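Local atomic coordinates of gamma-glutamyl phosphate reductase (Thermotoga maritima, PDB entry 1O20), a protein that probably catalyses the NADPH-dependent reduction of gamma-glutamyl phosphate to glutamate gamma-semialdehyde, the second step of proline biosynthesis from glutamate. Residues T35-A46 against C94-V104; P264-V275 against E322-V333. One frame throughout, in Å; residues are numbered along the deposited sequence.

Interaction 1. Residues T35-A46 against C94-V104; sequences TREKNKAIKKIA and CETVIGLKDPV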
loop_
_atom_site.group_PDB
_atom_site.type_symbol
_atom_site.label_atom_id
_atom_site.label_comp_id
_atom_site.label_asym_id
_atom_site.label_seq_id
_atom_site.Cartn_x
_atom_site.Cartn_y
_atom_site.Cartn_z
ATOM N N THR A 35 1.486 20.718 -14.230
ATOM C CA THR A 35 0.477 19.685 -14.079
ATOM C C THR A 35 -0.248 19.469 -15.387
ATOM O O THR A 35 -0.612 18.365 -15.685
ATOM C CB THR A 35 -0.516 20.048 -13.031
ATOM O OG1 THR A 35 0.175 20.578 -11.892
ATOM C CG2 THR A 35 -1.287 18.790 -12.530
ATOM N N ARG A 36 -0.474 20.522 -16.155
ATOM C CA ARG A 36 -1.150 20.382 -17.449
ATOM C C ARG A 36 -0.445 19.379 -18.357
ATOM O O ARG A 36 -1.106 18.504 -18.916
ATOM C CB ARG A 36 -1.267 21.727 -18.186
ATOM C CG ARG A 36 -1.973 21.619 -19.542
ATOM C CD ARG A 36 -2.126 22.982 -20.219
ATOM N NE ARG A 36 -3.147 23.746 -19.504
ATOM C CZ ARG A 36 -3.617 24.947 -19.863
ATOM N NH1 ARG A 36 -3.137 25.574 -20.920
ATOM N NH2 ARG A 36 -4.566 25.518 -19.138
ATOM N N GLU A 37 0.880 19.489 -18.469
ATOM C CA GLU A 37 1.668 18.560 -19.277
ATOM C C GLU A 37 1.654 17.128 -18.704
ATOM O O GLU A 37 1.511 16.171 -19.462
ATOM C CB GLU A 37 3.112 19.071 -19.465
ATOM C CG GLU A 37 3.844 18.467 -20.659
ATOM C CD GLU A 37 3.243 18.840 -22.002
ATOM O OE1 GLU A 37 2.548 19.879 -22.097
ATOM O OE2 GLU A 37 3.433 18.066 -22.958
ATOM N N LYS A 38 1.720 16.977 -17.379
ATOM C CA LYS A 38 1.719 15.660 -16.761
ATOM C C LYS A 38 0.325 15.001 -16.933
ATOM O O LYS A 38 0.243 13.822 -17.247
ATOM C CB LYS A 38 2.169 15.697 -15.279
ATOM C CG LYS A 38 3.556 16.350 -15.034
ATOM C CD LYS A 38 3.998 16.326 -13.560
ATOM C CE LYS A 38 3.237 17.311 -12.684
ATOM N NZ LYS A 38 3.681 17.369 -11.294
ATOM N N ASN A 39 -0.744 15.759 -16.746
ATOM C CA ASN A 39 -2.112 15.305 -16.989
ATOM C C ASN A 39 -2.345 14.909 -18.471
ATOM O O ASN A 39 -3.072 13.953 -18.760
ATOM C CB ASN A 39 -3.128 16.377 -16.645
ATOM C CG ASN A 39 -3.357 16.537 -15.166
ATOM O OD1 ASN A 39 -2.922 15.705 -14.341
ATOM N ND2 ASN A 39 -4.048 17.645 -14.801
ATOM N N LYS A 40 -1.765 15.657 -19.384
ATOM C CA LYS A 40 -1.829 15.349 -20.824
ATOM C C LYS A 40 -1.169 13.977 -21.097
ATOM O O LYS A 40 -1.762 13.127 -21.780
ATOM C CB LYS A 40 -1.114 16.412 -21.645
ATOM C CG LYS A 40 -1.399 16.369 -23.140
ATOM C CD LYS A 40 -0.471 17.297 -23.907
ATOM C CE LYS A 40 -0.484 16.956 -25.433
ATOM N NZ LYS A 40 0.235 17.963 -26.272
ATOM N N ALA A 41 0.016 13.760 -20.525
ATOM C CA ALA A 41 0.714 12.464 -20.612
ATOM C C ALA A 41 -0.143 11.308 -20.072
ATOM O O ALA A 41 -0.217 10.272 -20.713
ATOM C CB ALA A 41 2.031 12.497 -19.910
ATOM N N ILE A 42 -0.796 11.510 -18.934
ATOM C CA ILE A 42 -1.606 10.492 -18.279
ATOM C C ILE A 42 -2.884 10.221 -19.072
ATOM O O ILE A 42 -3.325 9.071 -19.181
ATOM C CB ILE A 42 -1.894 10.876 -16.785
ATOM C CG1 ILE A 42 -0.577 10.909 -16.002
ATOM C CG2 ILE A 42 -2.864 9.895 -16.145
ATOM C CD1 ILE A 42 -0.683 11.443 -14.631
ATOM N N LYS A 43 -3.450 11.264 -19.667
ATOM C CA LYS A 43 -4.597 11.119 -20.545
ATOM C C LYS A 43 -4.223 10.298 -21.790
ATOM O O LYS A 43 -4.982 9.415 -22.214
ATOM C CB LYS A 43 -5.129 12.505 -20.967
ATOM C CG LYS A 43 -6.271 12.493 -21.981
ATOM C CD LYS A 43 -7.477 11.727 -21.447
ATOM C CE LYS A 43 -8.823 12.223 -21.980
ATOM N NZ LYS A 43 -9.967 11.514 -21.256
ATOM N N LYS A 44 -3.082 10.628 -22.393
ATOM C CA LYS A 44 -2.566 9.867 -23.508
ATOM C C LYS A 44 -2.245 8.412 -23.133
ATOM O O LYS A 44 -2.390 7.521 -23.999
ATOM C CB LYS A 44 -1.338 10.553 -24.140
ATOM C CG LYS A 44 -1.781 11.814 -24.888
ATOM C CD LYS A 44 -0.676 12.703 -25.352
ATOM C CE LYS A 44 -1.221 13.677 -26.436
ATOM N NZ LYS A 44 -1.669 12.981 -27.671
ATOM N N ILE A 45 -1.762 8.185 -21.898
ATOM C CA ILE A 45 -1.563 6.839 -21.414
ATOM C C ILE A 45 -2.902 6.071 -21.480
ATOM O O ILE A 45 -2.976 4.974 -22.049
ATOM C CB ILE A 45 -0.952 6.797 -20.011
ATOM C CG1 ILE A 45 0.526 7.184 -20.031
ATOM C CG2 ILE A 45 -1.125 5.372 -19.393
ATOM C CD1 ILE A 45 1.124 7.354 -18.651
ATOM N N ALA A 46 -3.946 6.652 -20.924
ATOM C CA ALA A 46 -5.313 6.095 -21.004
ATOM C C ALA A 46 -5.749 5.784 -22.450
ATOM O O ALA A 46 -6.283 4.699 -22.758
ATOM C CB ALA A 46 -6.324 7.066 -20.325
ATOM N N CYS A 94 -6.182 6.118 -14.457
ATOM C CA CYS A 94 -5.648 7.324 -15.091
ATOM C C CYS A 94 -6.563 8.547 -14.866
ATOM O O CYS A 94 -6.094 9.644 -14.514
ATOM C CB CYS A 94 -5.463 7.117 -16.589
ATOM S SG CYS A 94 -4.244 5.891 -17.047
ATOM N N GLU A 95 -7.870 8.362 -15.056
ATOM C CA GLU A 95 -8.831 9.452 -14.950
ATOM C C GLU A 95 -8.906 9.924 -13.493
ATOM O O GLU A 95 -8.992 11.100 -13.216
ATOM C CB GLU A 95 -10.214 9.003 -15.494
ATOM C CG GLU A 95 -10.219 8.711 -17.008
ATOM C CD GLU A 95 -11.482 7.956 -17.486
ATOM O OE1 GLU A 95 -12.282 7.598 -16.609
ATOM O OE2 GLU A 95 -11.688 7.723 -18.727
ATOM N N THR A 96 -8.813 9.008 -12.550
ATOM C CA THR A 96 -8.792 9.378 -11.137
ATOM C C THR A 96 -7.573 10.249 -10.819
ATOM O O THR A 96 -7.713 11.330 -10.236
ATOM C CB THR A 96 -8.812 8.113 -10.250
ATOM O OG1 THR A 96 -10.052 7.433 -10.442
ATOM C CG2 THR A 96 -8.828 8.446 -8.757
ATOM N N VAL A 97 -6.393 9.812 -11.263
ATOM C CA VAL A 97 -5.145 10.517 -11.003
ATOM C C VAL A 97 -5.143 11.902 -11.669
ATOM O O VAL A 97 -4.732 12.874 -11.049
ATOM C CB VAL A 97 -3.890 9.611 -11.377
ATOM C CG1 VAL A 97 -2.618 10.366 -11.320
ATOM C CG2 VAL A 97 -3.812 8.401 -10.402
ATOM N N ILE A 98 -5.613 12.000 -12.912
ATOM C CA ILE A 98 -5.722 13.281 -13.577
ATOM C C ILE A 98 -6.538 14.260 -12.719
ATOM O O ILE A 98 -6.197 15.409 -12.621
ATOM C CB ILE A 98 -6.343 13.128 -14.970
ATOM C CG1 ILE A 98 -5.368 12.484 -15.948
ATOM C CG2 ILE A 98 -6.780 14.459 -15.560
ATOM C CD1 ILE A 98 -6.068 11.849 -17.099
ATOM N N GLY A 99 -7.621 13.804 -12.109
ATOM C CA GLY A 99 -8.453 14.678 -11.289
ATOM C C GLY A 99 -7.906 15.055 -9.927
ATOM O O GLY A 99 -8.403 15.978 -9.349
ATOM N N LEU A 100 -6.888 14.358 -9.419
ATOM C CA LEU A 100 -6.292 14.657 -8.126
ATOM C C LEU A 100 -5.453 15.943 -8.161
ATOM O O LEU A 100 -4.900 16.294 -9.185
ATOM C CB LEU A 100 -5.408 13.486 -7.648
ATOM C CG LEU A 100 -6.123 12.140 -7.440
ATOM C CD1 LEU A 100 -5.159 11.018 -7.102
ATOM C CD2 LEU A 100 -7.186 12.311 -6.328
ATOM N N LYS A 101 -5.367 16.648 -7.032
ATOM C CA LYS A 101 -4.524 17.852 -6.953
ATOM C C LYS A 101 -3.050 17.461 -6.976
ATOM O O LYS A 101 -2.626 16.496 -6.335
ATOM C CB LYS A 101 -4.836 18.694 -5.678
ATOM N N ASP A 102 -2.280 18.195 -7.752
ATOM C CA ASP A 102 -0.854 18.010 -7.852
ATOM C C ASP A 102 -0.234 18.510 -6.549
ATOM O O ASP A 102 -0.395 19.673 -6.235
ATOM C CB ASP A 102 -0.347 18.836 -9.047
ATOM C CG ASP A 102 1.088 18.559 -9.406
ATOM O OD1 ASP A 102 1.835 17.957 -8.588
ATOM O OD2 ASP A 102 1.556 18.932 -10.506
ATOM N N PRO A 103 0.492 17.676 -5.799
ATOM C CA PRO A 103 1.114 18.163 -4.557
ATOM C C PRO A 103 2.363 19.014 -4.834
ATOM O O PRO A 103 2.797 19.770 -3.967
ATOM C CB PRO A 103 1.493 16.871 -3.810
ATOM C CG PRO A 103 1.844 15.891 -4.914
ATOM C CD PRO A 103 0.809 16.244 -6.029
ATOM N N VAL A 104 2.921 18.912 -6.021
ATOM C CA VAL A 104 4.136 19.622 -6.350
ATOM C C VAL A 104 3.916 21.147 -6.345
ATOM O O VAL A 104 2.991 21.638 -6.980
ATOM C CB VAL A 104 4.726 19.197 -7.722
ATOM C CG1 VAL A 104 5.971 20.065 -8.078
ATOM C CG2 VAL A 104 5.134 17.705 -7.712
HETATM O O HOH W 1 -4.528 18.272 -11.699
#
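Ile98 lies over the side chain of Ile42, the two running past each other in opposite directions, with CG1 of Ile98 3.6 Å from CG2 of Ile42. CD1 of Ile98 reaches on to the backbone of Lys43. The other branch of Ile42 goes elsewhere: its CD1 meets CG1 of Val97. Further along, CB of Cys94 sits 3.8 Å from CB of Ala46, and its SG touches CG2 of Ile45. Helix segments 35-46 and 94-99 run antiparallel, at 170°, with their axes 9.3 Å apart at closest.

Beyond the end of helix 84-99 the contact turns polar. Asp102 OD2 takes two bonds. Thr35 OG1 donates to its anti lone pair at 2.6 Å. Lys38 NZ forms a salt bridge from the syn side at 2.8 Å. The Lys38 chain bends at chi3 (-73°) to bring NZ there. Asp102 OD1 accepts from Val104 N in an Asx turn, a bond that comes from above the carboxylate plane. With an alanine here, Lys38 would probably lose its counter-charge, Thr35 OG1 its acceptor and the turn its bond to Val104 N. One water bridges Asn39 ND2 and Leu100 O.

Lys149 NZ bonds Asn39 OD1, and Lys149 O accepts from Lys38 NZ. Thr35 and Ile42 touch Lys149, Val97 touches Ile145, and Ile45 reaches helix 163-177. Helices 138-149 and 163-177 follow strands 129-132 and 154-157, so this helix pair packs on helices of the four-stranded parallel sheet.

Interaction 2. Residues P264-V275 against E322-V333; sequences PGTCNAAEKLLV and EYLDLIIAIKVV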
loop_
_atom_site.group_PDB
_atom_site.type_symbol
_atom_site.label_atom_id
_atom_site.label_comp_id
_atom_site.label_asym_id
_atom_site.label_seq_id
_atom_site.Cartn_x
_atom_site.Cartn_y
_atom_site.Cartn_z
ATOM N N PRO A 264 -10.536 -11.429 3.115
ATOM C CA PRO A 264 -9.571 -12.102 4.003
ATOM C C PRO A 264 -8.127 -12.195 3.461
ATOM O O PRO A 264 -7.201 -12.286 4.278
ATOM C CB PRO A 264 -10.157 -13.497 4.195
ATOM C CG PRO A 264 -11.441 -13.570 3.335
ATOM C CD PRO A 264 -11.676 -12.282 2.714
ATOM N N GLY A 265 -7.966 -12.167 2.129
ATOM C CA GLY A 265 -6.669 -12.225 1.459
ATOM C C GLY A 265 -5.820 -10.938 1.440
ATOM O O GLY A 265 -4.676 -10.974 1.013
ATOM N N THR A 266 -6.355 -9.815 1.904
ATOM C CA THR A 266 -5.593 -8.556 1.921
ATOM C C THR A 266 -5.229 -8.135 3.380
ATOM O O THR A 266 -5.852 -8.540 4.361
ATOM C CB THR A 266 -6.343 -7.468 1.093
ATOM O OG1 THR A 266 -5.479 -6.322 0.875
ATOM C CG2 THR A 266 -7.521 -6.916 1.845
ATOM N N CYS A 267 -4.165 -7.374 3.553
ATOM C CA CYS A 267 -3.530 -7.431 4.870
ATOM C C CYS A 267 -4.167 -6.539 5.949
ATOM O O CYS A 267 -3.763 -6.628 7.123
ATOM C CB CYS A 267 -2.040 -7.175 4.738
ATOM S SG CYS A 267 -1.823 -5.582 4.045
ATOM N N ASN A 268 -5.172 -5.723 5.595
ATOM C CA ASN A 268 -5.920 -4.958 6.608
ATOM C C ASN A 268 -7.113 -5.788 7.199
ATOM O O ASN A 268 -7.879 -5.300 8.012
ATOM C CB ASN A 268 -6.342 -3.573 6.047
ATOM C CG ASN A 268 -7.340 -3.670 4.902
ATOM O OD1 ASN A 268 -7.997 -4.724 4.705
ATOM N ND2 ASN A 268 -7.448 -2.595 4.117
ATOM N N ALA A 269 -7.253 -7.034 6.763
ATOM C CA ALA A 269 -8.167 -7.999 7.362
ATOM C C ALA A 269 -7.804 -8.201 8.833
ATOM O O ALA A 269 -6.636 -8.343 9.186
ATOM C CB ALA A 269 -8.065 -9.318 6.626
ATOM N N ALA A 270 -8.804 -8.209 9.699
ATOM C CA ALA A 270 -8.587 -8.544 11.103
ATOM C C ALA A 270 -8.148 -10.015 11.192
ATOM O O ALA A 270 -8.653 -10.861 10.474
ATOM C CB ALA A 270 -9.859 -8.323 11.873
ATOM N N GLU A 271 -7.147 -10.288 12.000
ATOM C CA GLU A 271 -6.626 -11.636 12.199
ATOM C C GLU A 271 -6.863 -12.128 13.620
ATOM O O GLU A 271 -6.861 -13.353 13.891
ATOM C CB GLU A 271 -5.114 -11.619 11.935
ATOM C CG GLU A 271 -4.760 -11.171 10.538
ATOM C CD GLU A 271 -5.123 -12.189 9.457
ATOM O OE1 GLU A 271 -5.680 -13.258 9.789
ATOM O OE2 GLU A 271 -4.875 -11.880 8.262
ATOM N N LYS A 272 -7.075 -11.176 14.521
ATOM C CA LYS A 272 -7.108 -11.437 15.951
ATOM C C LYS A 272 -8.233 -10.694 16.638
ATOM O O LYS A 272 -8.492 -9.510 16.337
ATOM C CB LYS A 272 -5.803 -10.999 16.604
ATOM C CG LYS A 272 -4.560 -11.617 16.028
ATOM C CD LYS A 272 -4.371 -13.086 16.274
ATOM C CE LYS A 272 -3.799 -13.779 15.027
ATOM N NZ LYS A 272 -2.352 -13.523 14.715
ATOM N N LEU A 273 -8.911 -11.383 17.543
ATOM C CA LEU A 273 -9.996 -10.787 18.301
ATOM C C LEU A 273 -9.701 -10.897 19.780
ATOM O O LEU A 273 -9.553 -12.004 20.316
ATOM C CB LEU A 273 -11.322 -11.473 17.989
ATOM C CG LEU A 273 -12.576 -10.800 18.532
ATOM C CD1 LEU A 273 -12.869 -9.483 17.813
ATOM C CD2 LEU A 273 -13.750 -11.763 18.369
ATOM N N LEU A 274 -9.673 -9.760 20.453
ATOM C CA LEU A 274 -9.499 -9.718 21.901
ATOM C C LEU A 274 -10.825 -9.349 22.520
ATOM O O LEU A 274 -11.489 -8.400 22.045
ATOM C CB LEU A 274 -8.438 -8.676 22.294
ATOM C CG LEU A 274 -7.095 -8.760 21.574
ATOM C CD1 LEU A 274 -6.075 -7.678 22.091
ATOM C CD2 LEU A 274 -6.494 -10.087 21.719
ATOM N N VAL A 275 -11.208 -10.036 23.596
ATOM C CA VAL A 275 -12.559 -9.879 24.158
ATOM C C VAL A 275 -12.491 -9.714 25.662
ATOM O O VAL A 275 -11.892 -10.557 26.325
ATOM C CB VAL A 275 -13.452 -11.120 23.875
ATOM C CG1 VAL A 275 -14.817 -10.964 24.492
ATOM C CG2 VAL A 275 -13.605 -11.326 22.379
ATOM N N GLU A 322 -0.127 -13.585 10.745
ATOM C CA GLU A 322 -1.163 -13.073 9.845
ATOM C C GLU A 322 -1.616 -14.219 8.948
ATOM O O GLU A 322 -0.841 -14.747 8.172
ATOM C CB GLU A 322 -0.624 -11.921 8.988
ATOM C CG GLU A 322 -1.677 -11.309 8.073
ATOM C CD GLU A 322 -1.115 -10.286 7.104
ATOM O OE1 GLU A 322 -0.109 -10.595 6.462
ATOM O OE2 GLU A 322 -1.694 -9.180 6.960
ATOM N N TYR A 323 -2.870 -14.621 9.079
ATOM C CA TYR A 323 -3.379 -15.772 8.346
ATOM C C TYR A 323 -3.650 -15.471 6.857
ATOM O O TYR A 323 -3.447 -16.341 6.035
ATOM C CB TYR A 323 -4.655 -16.305 9.012
ATOM C CG TYR A 323 -4.497 -16.689 10.472
ATOM C CD1 TYR A 323 -3.661 -17.727 10.854
ATOM C CD2 TYR A 323 -5.183 -16.016 11.471
ATOM C CE1 TYR A 323 -3.549 -18.098 12.171
ATOM C CE2 TYR A 323 -5.057 -16.384 12.789
ATOM C CZ TYR A 323 -4.243 -17.416 13.138
ATOM O OH TYR A 323 -4.107 -17.807 14.469
ATOM N N LEU A 324 -4.126 -14.269 6.523
ATOM C CA LEU A 324 -4.578 -13.941 5.153
ATOM C C LEU A 324 -5.548 -15.043 4.634
ATOM O O LEU A 324 -5.409 -15.560 3.531
ATOM C CB LEU A 324 -3.384 -13.831 4.207
ATOM C CG LEU A 324 -2.816 -12.445 3.775
ATOM C CD1 LEU A 324 -3.226 -11.266 4.658
ATOM C CD2 LEU A 324 -1.304 -12.519 3.542
ATOM N N ASP A 325 -6.496 -15.416 5.478
ATOM C CA ASP A 325 -7.419 -16.520 5.191
ATOM C C ASP A 325 -8.540 -16.413 6.199
ATOM O O ASP A 325 -8.465 -15.601 7.142
ATOM C CB ASP A 325 -6.660 -17.837 5.362
ATOM C CG ASP A 325 -7.266 -18.990 4.597
ATOM O OD1 ASP A 325 -8.410 -18.892 4.071
ATOM O OD2 ASP A 325 -6.645 -20.062 4.518
ATOM N N LEU A 326 -9.581 -17.205 6.007
ATOM C CA LEU A 326 -10.713 -17.237 6.912
ATOM C C LEU A 326 -10.350 -18.041 8.145
ATOM O O LEU A 326 -10.878 -19.135 8.394
ATOM C CB LEU A 326 -11.927 -17.826 6.197
ATOM C CG LEU A 326 -12.459 -16.888 5.127
ATOM C CD1 LEU A 326 -13.330 -17.659 4.109
ATOM C CD2 LEU A 326 -13.245 -15.769 5.809
ATOM N N ILE A 327 -9.394 -17.497 8.889
ATOM C CA ILE A 327 -8.939 -18.042 10.159
ATOM C C ILE A 327 -8.840 -16.839 11.119
ATOM O O ILE A 327 -8.533 -15.695 10.697
ATOM C CB ILE A 327 -7.572 -18.701 10.011
ATOM C CG1 ILE A 327 -7.576 -19.735 8.895
ATOM C CG2 ILE A 327 -7.149 -19.355 11.336
ATOM C CD1 ILE A 327 -6.217 -20.334 8.530
ATOM N N ILE A 328 -9.116 -17.084 12.390
ATOM C CA ILE A 328 -9.022 -16.020 13.385
ATOM C C ILE A 328 -8.608 -16.624 14.713
ATOM O O ILE A 328 -8.967 -17.777 15.038
ATOM C CB ILE A 328 -10.374 -15.209 13.479
ATOM C CG1 ILE A 328 -10.128 -13.835 14.100
ATOM C CG2 ILE A 328 -11.450 -16.000 14.238
ATOM C CD1 ILE A 328 -11.290 -12.862 14.057
ATOM N N ALA A 329 -7.807 -15.906 15.487
ATOM C CA ALA A 329 -7.533 -16.353 16.847
ATOM C C ALA A 329 -8.122 -15.376 17.843
ATOM O O ALA A 329 -8.041 -14.143 17.664
ATOM C CB ALA A 329 -6.077 -16.572 17.073
ATOM N N ILE A 330 -8.751 -15.928 18.875
ATOM C CA ILE A 330 -9.478 -15.131 19.858
ATOM C C ILE A 330 -8.791 -15.308 21.175
ATOM O O ILE A 330 -8.467 -16.450 21.544
ATOM C CB ILE A 330 -10.960 -15.608 19.956
ATOM C CG1 ILE A 330 -11.655 -15.508 18.585
ATOM C CG2 ILE A 330 -11.691 -14.825 21.022
ATOM C CD1 ILE A 330 -13.128 -15.833 18.572
ATOM N N LYS A 331 -8.546 -14.207 21.893
ATOM C CA LYS A 331 -8.075 -14.245 23.286
ATOM C C LYS A 331 -8.975 -13.442 24.229
ATOM O O LYS A 331 -9.377 -12.326 23.905
ATOM C CB LYS A 331 -6.656 -13.648 23.380
ATOM C CG LYS A 331 -6.147 -13.478 24.815
ATOM C CD LYS A 331 -4.651 -13.718 24.882
ATOM C CE LYS A 331 -4.035 -13.523 26.259
ATOM N NZ LYS A 331 -2.519 -13.464 26.103
ATOM N N VAL A 332 -9.238 -13.957 25.420
ATOM C CA VAL A 332 -9.976 -13.184 26.435
ATOM C C VAL A 332 -8.912 -12.379 27.179
ATOM O O VAL A 332 -7.881 -12.950 27.496
ATOM C CB VAL A 332 -10.687 -14.095 27.455
ATOM C CG1 VAL A 332 -11.299 -13.287 28.637
ATOM C CG2 VAL A 332 -11.764 -14.926 26.786
ATOM N N VAL A 333 -9.172 -11.093 27.423
ATOM C CA VAL A 333 -8.309 -10.231 28.232
ATOM C C VAL A 333 -9.127 -9.609 29.362
ATOM O O VAL A 333 -10.355 -9.567 29.280
ATOM C CB VAL A 333 -7.669 -9.128 27.389
ATOM C CG1 VAL A 333 -6.782 -9.743 26.356
ATOM C CG2 VAL A 333 -8.753 -8.194 26.743
#
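The backbone O of Glu271 lies at the edge of the Tyr323 ring, in plane, with Glu271 OE1 also near that plane. CG2 of Ile327 sits over the centre of one ring face, 3.6 Å above it. The Glu271 carboxylate is turned 65° from the ring. Glu271 and the loop carrying Tyr323 lie by two neighbouring strands of a seven-stranded parallel sheet, part of the aldehyde dehydrogenase fold.

Glu271 holds the loop before strand 327-333. Its chain bends at chi2 (-71°), bringing the carboxylate to two successive backbone N-H groups. Leu324 N bonds OE2 at 3.0 Å, on the syn side but out of the carboxylate plane. Tyr323 N makes a weak bond to OE1. OE1 also forms a salt bridge with Lys260, which probably balances the charge of Glu271 and eases its closeness to the carboxylate of Glu322. Glu322 OE2 itself accepts from Gly237 N. CE of Lys272 approaches CE2 of the Tyr323 ring at 3.7 Å, while its NZ is held by Thr321 O and other oxygens. Tyr323 OH bonds Asp318. Just before strand 327-333, CD2 of Leu326 meets CG of Pro264.

The strands pair in parallel, from Lys272 beside Ala329 to Val275 beside Val332. Leu273 and Ile330 lie side by side on one face, with Val275 CG2 near Ile330 CG2. On the other, CD2 of Leu274 meets CB of Lys331. Strand 239-243 flanks 270-276, and strand 297-300 flanks 327-333. Ala329 N donates to Glu271 O, and Leu273 N to Ala329 O at 2.9 Å. The last bond, Val333 N to Val275 O at 3.0 Å, comes from above the carbonyl plane, 40° out of it.

How the interactions relate
Interactions 1 and 2 share no helix or strand. Their centres are about 38 Å apart, their nearest atoms about 17 Å, and they lie on opposite sides of the chain's centre. Both are partly buried. Interaction 1 joins two helices by side chains. It is apolar where the helices meet, with one carboxylate binding side-chain donors at the loop end. Interaction 2 joins neighbouring strands inside a sheet, so a run of backbone bonds links them. Its carboxylate binds backbone N-H groups instead. Lys260 of helix 249-261 pairs with that carboxylate, whereas Lys149 of helix 138-149 bonds Asn39, Lys38 and the carbonyl oxygens of Val97 and Leu100 in interaction 1.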